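Sporulation and cell division protein SsgA (PDB 6SLC) is an SsgA-family protein that probably helps to position or control cell division during sporulation in Streptomyces, as its FtsZ-recruiting relative SsgB does. Local coordinates at residues R130-A134 against V135-T139. Numbering follows the deposited sequence.
Sequences RTDAA and VPPGT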
loop_
_atom_site.group_PDB
_atom_site.type_symbol
_atom_site.label_atom_id
_atom_site.label_comp_id
_atom_site.label_asym_id
_atom_site.label_seq_id
_atom_site.Cartn_x
_atom_site.Cartn_y
_atom_site.Cartn_z
ATOM N N ARG A 130 -6.173 -6.394 -20.751
ATOM C CA ARG A 130 -5.694 -5.046 -20.358
ATOM C C ARG A 130 -4.206 -5.128 -19.994
ATOM O O ARG A 130 -3.446 -4.236 -20.413
ATOM C CB ARG A 130 -6.602 -4.470 -19.267
ATOM C CG ARG A 130 -7.986 -4.111 -19.796
ATOM C CD ARG A 130 -8.983 -3.792 -18.709
ATOM N NE ARG A 130 -8.392 -2.745 -17.893
ATOM C CZ ARG A 130 -8.322 -2.753 -16.566
ATOM N NH1 ARG A 130 -8.897 -3.729 -15.867
ATOM N NH2 ARG A 130 -7.687 -1.765 -15.962
ATOM N N THR A 131 -3.768 -6.184 -19.304
ATOM C CA THR A 131 -2.323 -6.363 -18.987
ATOM C C THR A 131 -1.542 -6.564 -20.285
ATOM O O THR A 131 -0.427 -6.053 -20.379
ATOM C CB THR A 131 -2.050 -7.491 -17.987
ATOM O OG1 THR A 131 -2.119 -8.748 -18.657
ATOM C CG2 THR A 131 -2.995 -7.446 -16.804
ATOM N N ASP A 132 -2.123 -7.253 -21.260
ATOM C CA ASP A 132 -1.466 -7.518 -22.570
ATOM C C ASP A 132 -1.312 -6.221 -23.368
ATOM O O ASP A 132 -0.313 -6.104 -24.093
ATOM C CB ASP A 132 -2.258 -8.519 -23.406
ATOM C CG ASP A 132 -2.325 -9.902 -22.785
ATOM O OD1 ASP A 132 -1.547 -10.164 -21.823
ATOM O OD2 ASP A 132 -3.143 -10.710 -23.263
ATOM N N ALA A 133 -2.250 -5.282 -23.240
ATOM C CA ALA A 133 -2.141 -3.969 -23.906
ATOM C C ALA A 133 -0.977 -3.175 -23.287
ATOM O O ALA A 133 -0.295 -2.462 -24.017
ATOM C CB ALA A 133 -3.449 -3.234 -23.820
ATOM N N ALA A 134 -0.733 -3.315 -21.988
ATOM C CA ALA A 134 0.388 -2.654 -21.274
ATOM C C ALA A 134 1.718 -3.332 -21.624
ATOM O O ALA A 134 2.682 -2.618 -21.924
ATOM C CB ALA A 134 0.149 -2.695 -19.784
ATOM N N VAL A 135 1.774 -4.662 -21.524
ATOM C CA VAL A 135 2.996 -5.480 -21.814
ATOM C C VAL A 135 2.554 -6.707 -22.588
ATOM O O VAL A 135 2.112 -7.690 -21.994
ATOM C CB VAL A 135 3.740 -5.897 -20.535
ATOM C CG1 VAL A 135 4.957 -6.757 -20.844
ATOM C CG2 VAL A 135 4.140 -4.692 -19.695
ATOM N N PRO A 136 2.636 -6.686 -23.933
ATOM C CA PRO A 136 2.235 -7.845 -24.724
ATOM C C PRO A 136 3.040 -9.061 -24.273
ATOM O O PRO A 136 4.244 -8.960 -24.049
ATOM C CB PRO A 136 2.528 -7.413 -26.165
ATOM C CG PRO A 136 2.430 -5.914 -26.109
ATOM C CD PRO A 136 3.069 -5.563 -24.777
ATOM N N PRO A 137 2.398 -10.232 -24.080
ATOM C CA PRO A 137 3.136 -11.464 -23.811
ATOM C C PRO A 137 4.199 -11.661 -24.907
ATOM O O PRO A 137 3.909 -11.415 -26.077
ATOM C CB PRO A 137 2.069 -12.568 -23.849
ATOM C CG PRO A 137 0.783 -11.851 -23.560
ATOM C CD PRO A 137 0.951 -10.462 -24.158
ATOM N N GLY A 138 5.405 -12.051 -24.497
ATOM C CA GLY A 138 6.571 -12.178 -25.380
ATOM C C GLY A 138 7.504 -10.994 -25.268
ATOM O O GLY A 138 8.653 -11.132 -25.742
ATOM N N THR A 139 7.058 -9.879 -24.680
ATOM C CA THR A 139 7.872 -8.643 -24.524
ATOM C C THR A 139 8.257 -8.417 -23.061
ATOM O O THR A 139 8.924 -7.391 -22.790
ATOM C CB THR A 139 7.129 -7.419 -25.084
ATOM O OG1 THR A 139 6.023 -7.118 -24.236
ATOM C CG2 THR A 139 6.636 -7.623 -26.505
#
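The carboxylate of Asp132 lies flat against the ring edge of Pro137, whose CG and CD both sit over one face of it, while the carboxylate oxygens have other partners: OD2 takes a hydrogen bond with a glycerol molecule, and OD1 makes a long, weak ion pair with Arg75. Asp132 OD1 is 3.4 Å from Pro137 CG, and the two side chains cross at about a right angle. Asp132 CG stands anti to its own carbonyl carbon (chi1 -65°), which carries the carboxylate to this proline. The ring of Pro136 presents a face instead to the backbone: Asp132 O lies over it, 3.0 Å from Pro136 N and 3.4 Å from Pro136 CG. With an alanine in place of Asp132, the CG-CD edge of Pro137 would probably lose the carboxylate it rests on, and Arg75 a distant, weakly paired charge.

The contact shows how a proline just past a helix end fits the stop of helix 121-134. Val135, where the backbone leaves helical angles, still donates its N-H to Thr131 O (N to O 2.8 Å, nearly straight at 169°). Thr131 OG1 bonds to Leu128 O and to Arg75, whose guanidinium also reaches Val135 O. Pro136 to Thr139 then form a type II turn, in which Pro136 O accepts from both Thr139 N and Thr139 OG1, the latter at 2.6 Å. Lacking an N-H, Pro136 cannot answer Asp132 O, and the helical bonding pattern stops there.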